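Local coordinates for protein alpha-14 giardin (Giardia lamblia, PDB 3CHJ) that binds calcium and phospholipid as an annexin and may link the membrane to the underlying axoneme as a calcium-regulated structural element, at residues 102-114 / 228-240. Sequence-based numbering, arbitrary orientation.
Sequences KCLVDVLLTIETH and LDEYAFKLAHDFL
Asp106 is gripped through both carboxylate oxygens: Tyr231 OH donates to its OD1 at 2.6 Å, from above the carboxylate plane, while OD2 forms salt bridges with Arg264 and Arg267 of helix 262-272. Two arginines would probably keep this buried acid ionised. Tyrosine suits its place: Val105 CG1 lies 3.8 Å from Tyr231 CD2, at the ring edge, and the hydroxyl reaches both the acid and Ser250 OG of helix 243-254. Val105 is a knob in the hole formed by Leu228, Tyr231, Ala232 and Leu235; its CG1, trans to the backbone nitrogen (chi1 170°), meets Ala232 CB at 3.8 Å. The small Ala232 also admits Leu109 CD1. Where helix 101-108 ends, threonine serves twice: Thr110 OG1 donates to Asp106 O at 2.7 Å, and the CG2 methyl of Thr110 rests 3.6 Å from Leu235 CD2. Phe239 offers a flat face to the turning chain at Thr110 and Ile111, with Thr110 CA 3.7 Å from its ring centroid in a CH-pi contact. Glu112 OE2 comes obliquely to 3.3 Å from Phe239 CZ, while OE1 salt-bridges Arg198. Helices 102-108 and 228-240 run nearly parallel, crossing at -15° with axes 10.1 Å apart, joining distant parts of the sequence within the all-helical annexin fold.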
loop_
_atom_site.group_PDB
_atom_site.type_symbol
_atom_site.label_atom_id
_atom_site.label_comp_id
_atom_site.label_asym_id
_atom_site.label_seq_id
_atom_site.Cartn_x
_atom_site.Cartn_y
_atom_site.Cartn_z
ATOM N N LYS A 102 -8.898 7.304 2.328
ATOM C CA LYS A 102 -7.669 6.709 2.870
ATOM C C LYS A 102 -7.194 5.568 1.972
ATOM O O LYS A 102 -5.986 5.424 1.753
ATOM C CB LYS A 102 -7.878 6.164 4.295
ATOM C CG LYS A 102 -8.109 7.206 5.384
ATOM C CD LYS A 102 -8.250 6.565 6.771
ATOM C CE LYS A 102 -9.389 5.560 6.878
ATOM N NZ LYS A 102 -9.318 4.722 8.147
ATOM N N CYS A 103 -8.122 4.744 1.492
ATOM C CA CYS A 103 -7.767 3.622 0.624
ATOM C C CYS A 103 -7.151 4.101 -0.677
ATOM O O CYS A 103 -6.144 3.567 -1.116
ATOM C CB CYS A 103 -9.001 2.772 0.355
ATOM S SG CYS A 103 -8.649 1.304 -0.630
ATOM N N LEU A 104 -7.742 5.136 -1.275
ATOM C CA LEU A 104 -7.255 5.672 -2.546
ATOM C C LEU A 104 -5.837 6.217 -2.345
ATOM O O LEU A 104 -4.983 6.033 -3.192
ATOM C CB LEU A 104 -8.219 6.758 -3.048
ATOM C CG LEU A 104 -9.598 6.209 -3.438
ATOM C CD1 LEU A 104 -10.499 7.377 -3.909
ATOM C CD2 LEU A 104 -9.483 5.130 -4.491
ATOM N N VAL A 105 -5.598 6.897 -1.223
ATOM C CA VAL A 105 -4.243 7.376 -0.899
ATOM C C VAL A 105 -3.259 6.216 -0.726
ATOM O O VAL A 105 -2.181 6.207 -1.344
ATOM C CB VAL A 105 -4.292 8.293 0.330
ATOM C CG1 VAL A 105 -2.866 8.639 0.870
ATOM C CG2 VAL A 105 -5.071 9.579 -0.055
ATOM N N ASP A 106 -3.657 5.213 0.052
ATOM C CA ASP A 106 -2.776 4.076 0.326
ATOM C C ASP A 106 -2.374 3.373 -0.956
ATOM O O ASP A 106 -1.227 2.915 -1.085
ATOM C CB ASP A 106 -3.484 3.043 1.203
ATOM C CG ASP A 106 -3.612 3.474 2.657
ATOM O OD1 ASP A 106 -2.983 4.477 3.099
ATOM O OD2 ASP A 106 -4.353 2.758 3.365
ATOM N N VAL A 107 -3.319 3.249 -1.885
ATOM C CA VAL A 107 -3.066 2.497 -3.116
ATOM C C VAL A 107 -2.236 3.324 -4.078
ATOM O O VAL A 107 -1.154 2.906 -4.515
ATOM C CB VAL A 107 -4.383 2.065 -3.788
ATOM C CG1 VAL A 107 -4.111 1.483 -5.177
ATOM C CG2 VAL A 107 -5.118 1.052 -2.899
ATOM N N LEU A 108 -2.722 4.506 -4.417
ATOM C CA LEU A 108 -2.125 5.243 -5.528
ATOM C C LEU A 108 -0.717 5.720 -5.236
ATOM O O LEU A 108 0.084 5.856 -6.171
ATOM C CB LEU A 108 -3.029 6.391 -5.951
ATOM C CG LEU A 108 -4.269 5.888 -6.684
ATOM C CD1 LEU A 108 -5.323 6.985 -6.799
ATOM C CD2 LEU A 108 -3.865 5.366 -8.096
ATOM N N LEU A 109 -0.408 5.960 -3.959
ATOM C CA LEU A 109 0.883 6.569 -3.602
ATOM C C LEU A 109 1.971 5.547 -3.297
ATOM O O LEU A 109 3.098 5.928 -2.978
ATOM C CB LEU A 109 0.755 7.572 -2.461
ATOM C CG LEU A 109 -0.188 8.739 -2.755
ATOM C CD1 LEU A 109 -0.178 9.700 -1.561
ATOM C CD2 LEU A 109 0.238 9.433 -4.050
ATOM N N THR A 110 1.637 4.265 -3.394
ATOM C CA THR A 110 2.625 3.235 -3.002
ATOM C C THR A 110 2.840 2.193 -4.083
ATOM O O THR A 110 3.301 1.078 -3.801
ATOM C CB THR A 110 2.273 2.532 -1.698
ATOM O OG1 THR A 110 1.082 1.754 -1.894
ATOM C CG2 THR A 110 2.098 3.520 -0.546
ATOM N N ILE A 111 2.514 2.559 -5.311
ATOM C CA ILE A 111 2.794 1.714 -6.468
ATOM C C ILE A 111 3.664 2.416 -7.511
ATOM O O ILE A 111 3.646 3.644 -7.660
ATOM C CB ILE A 111 1.507 1.155 -7.096
ATOM C CG1 ILE A 111 0.586 2.301 -7.565
ATOM C CG2 ILE A 111 0.844 0.236 -6.084
ATOM C CD1 ILE A 111 -0.716 1.858 -8.198
ATOM N N GLU A 112 4.430 1.615 -8.241
ATOM C CA GLU A 112 5.360 2.168 -9.221
ATOM C C GLU A 112 4.621 2.796 -10.410
ATOM O O GLU A 112 3.460 2.450 -10.682
ATOM C CB GLU A 112 6.323 1.070 -9.697
ATOM C CG GLU A 112 7.066 0.333 -8.564
ATOM C CD GLU A 112 8.037 1.221 -7.795
ATOM O OE1 GLU A 112 8.511 2.228 -8.352
ATOM O OE2 GLU A 112 8.332 0.903 -6.624
ATOM N N THR A 113 5.278 3.724 -11.116
ATOM C CA THR A 113 4.629 4.404 -12.244
ATOM C C THR A 113 4.176 3.404 -13.307
ATOM O O THR A 113 3.076 3.541 -13.860
ATOM C CB THR A 113 5.519 5.483 -12.923
ATOM O OG1 THR A 113 6.539 5.926 -12.022
ATOM C CG2 THR A 113 4.659 6.672 -13.358
ATOM N N HIS A 114 5.007 2.394 -13.584
ATOM C CA HIS A 114 4.623 1.338 -14.536
ATOM C C HIS A 114 3.352 0.599 -14.104
ATOM O O HIS A 114 2.536 0.211 -14.945
ATOM C CB HIS A 114 5.789 0.368 -14.843
ATOM C CG HIS A 114 6.122 -0.584 -13.726
ATOM N ND1 HIS A 114 5.452 -1.774 -13.539
ATOM C CD2 HIS A 114 7.082 -0.539 -12.768
ATOM C CE1 HIS A 114 5.964 -2.409 -12.498
ATOM N NE2 HIS A 114 6.959 -1.683 -12.016
ATOM N N LEU A 228 -5.195 14.309 6.422
ATOM C CA LEU A 228 -4.899 13.357 5.335
ATOM C C LEU A 228 -3.849 13.933 4.407
ATOM O O LEU A 228 -3.063 13.167 3.847
ATOM C CB LEU A 228 -6.160 12.957 4.561
ATOM C CG LEU A 228 -6.026 11.848 3.505
ATOM C CD1 LEU A 228 -5.391 10.585 4.092
ATOM C CD2 LEU A 228 -7.400 11.512 2.904
ATOM N N ASP A 229 -3.794 15.258 4.239
ATOM C CA ASP A 229 -2.675 15.844 3.479
ATOM C C ASP A 229 -1.352 15.368 4.045
ATOM O O ASP A 229 -0.429 15.003 3.291
ATOM C CB ASP A 229 -2.622 17.376 3.594
ATOM C CG ASP A 229 -3.668 18.093 2.775
ATOM O OD1 ASP A 229 -4.379 17.469 1.964
ATOM O OD2 ASP A 229 -3.734 19.327 2.933
ATOM N N GLU A 230 -1.203 15.456 5.370
ATOM C CA GLU A 230 0.051 15.072 6.008
ATOM C C GLU A 230 0.376 13.595 5.828
ATOM O O GLU A 230 1.506 13.248 5.503
ATOM C CB GLU A 230 0.017 15.438 7.489
ATOM C CG GLU A 230 1.319 15.194 8.190
ATOM C CD GLU A 230 1.272 15.531 9.658
ATOM O OE1 GLU A 230 0.187 15.926 10.152
ATOM O OE2 GLU A 230 2.320 15.378 10.324
ATOM N N TYR A 231 -0.615 12.732 5.996
ATOM C CA TYR A 231 -0.407 11.304 5.790
ATOM C C TYR A 231 0.026 11.052 4.334
ATOM O O TYR A 231 0.998 10.315 4.081
ATOM C CB TYR A 231 -1.703 10.548 6.109
ATOM C CG TYR A 231 -1.567 9.087 5.809
ATOM C CD1 TYR A 231 -0.940 8.221 6.708
ATOM C CD2 TYR A 231 -2.066 8.570 4.628
ATOM C CE1 TYR A 231 -0.800 6.852 6.402
ATOM C CE2 TYR A 231 -1.926 7.203 4.310
ATOM C CZ TYR A 231 -1.300 6.356 5.223
ATOM O OH TYR A 231 -1.163 5.008 4.930
ATOM N N ALA A 232 -0.687 11.664 3.391
ATOM C CA ALA A 232 -0.438 11.443 1.963
ATOM C C ALA A 232 0.973 11.871 1.572
ATOM O O ALA A 232 1.675 11.112 0.911
ATOM C CB ALA A 232 -1.459 12.154 1.124
ATOM N N PHE A 233 1.394 13.064 1.977
ATOM C CA PHE A 233 2.747 13.518 1.584
ATOM C C PHE A 233 3.852 12.776 2.318
ATOM O O PHE A 233 4.935 12.539 1.741
ATOM C CB PHE A 233 2.876 15.039 1.695
ATOM C CG PHE A 233 2.264 15.760 0.534
ATOM C CD1 PHE A 233 3.073 16.174 -0.536
ATOM C CD2 PHE A 233 0.900 16.002 0.482
ATOM C CE1 PHE A 233 2.519 16.838 -1.652
ATOM C CE2 PHE A 233 0.333 16.660 -0.626
ATOM C CZ PHE A 233 1.148 17.096 -1.682
ATOM N N LYS A 234 3.603 12.382 3.567
ATOM C CA LYS A 234 4.566 11.520 4.264
ATOM C C LYS A 234 4.667 10.162 3.558
ATOM O O LYS A 234 5.774 9.633 3.359
ATOM C CB LYS A 234 4.142 11.296 5.715
ATOM C CG LYS A 234 4.385 12.463 6.645
ATOM C CD LYS A 234 3.863 12.104 8.030
ATOM C CE LYS A 234 4.370 13.121 9.021
ATOM N NZ LYS A 234 3.977 12.773 10.423
ATOM N N LEU A 235 3.519 9.606 3.175
ATOM C CA LEU A 235 3.490 8.295 2.527
ATOM C C LEU A 235 4.215 8.354 1.176
ATOM O O LEU A 235 5.027 7.467 0.892
ATOM C CB LEU A 235 2.044 7.807 2.381
ATOM C CG LEU A 235 1.944 6.412 1.753
ATOM C CD1 LEU A 235 2.588 5.366 2.640
ATOM C CD2 LEU A 235 0.475 6.069 1.446
ATOM N N ALA A 236 3.968 9.405 0.389
ATOM C CA ALA A 236 4.634 9.596 -0.906
ATOM C C ALA A 236 6.132 9.765 -0.683
ATOM O O ALA A 236 6.943 9.163 -1.394
ATOM C CB ALA A 236 4.076 10.797 -1.649
ATOM N N HIS A 237 6.497 10.580 0.305
ATOM C CA HIS A 237 7.916 10.719 0.663
ATOM C C HIS A 237 8.567 9.358 0.900
ATOM O O HIS A 237 9.595 9.021 0.307
ATOM C CB HIS A 237 8.114 11.589 1.916
ATOM C CG HIS A 237 9.538 11.610 2.384
ATOM N ND1 HIS A 237 10.097 10.573 3.101
ATOM C CD2 HIS A 237 10.530 12.511 2.185
ATOM C CE1 HIS A 237 11.376 10.838 3.327
ATOM N NE2 HIS A 237 11.656 12.015 2.795
ATOM N N ASP A 238 7.962 8.572 1.781
ATOM C CA ASP A 238 8.532 7.310 2.192
ATOM C C ASP A 238 8.554 6.301 1.042
ATOM O O ASP A 238 9.528 5.555 0.884
ATOM C CB ASP A 238 7.736 6.776 3.375
ATOM C CG ASP A 238 7.980 7.572 4.649
ATOM O OD1 ASP A 238 8.811 8.519 4.657
ATOM O OD2 ASP A 238 7.348 7.245 5.673
ATOM N N PHE A 239 7.488 6.269 0.242
ATOM C CA PHE A 239 7.458 5.337 -0.880
ATOM C C PHE A 239 8.573 5.617 -1.877
ATOM O O PHE A 239 9.262 4.708 -2.332
ATOM C CB PHE A 239 6.102 5.337 -1.596
ATOM C CG PHE A 239 6.114 4.544 -2.877
ATOM C CD1 PHE A 239 6.186 3.154 -2.832
ATOM C CD2 PHE A 239 6.074 5.188 -4.111
ATOM C CE1 PHE A 239 6.211 2.394 -4.036
ATOM C CE2 PHE A 239 6.092 4.443 -5.315
ATOM C CZ PHE A 239 6.158 3.049 -5.254
ATOM N N LEU A 240 8.762 6.879 -2.192
ATOM C CA LEU A 240 9.806 7.254 -3.157
ATOM C C LEU A 240 11.173 6.974 -2.542
ATOM O O LEU A 240 12.052 6.425 -3.204
ATOM C CB LEU A 240 9.637 8.705 -3.569
ATOM C CG LEU A 240 8.369 8.966 -4.399
ATOM C CD1 LEU A 240 8.077 10.469 -4.515
ATOM C CD2 LEU A 240 8.478 8.295 -5.778
#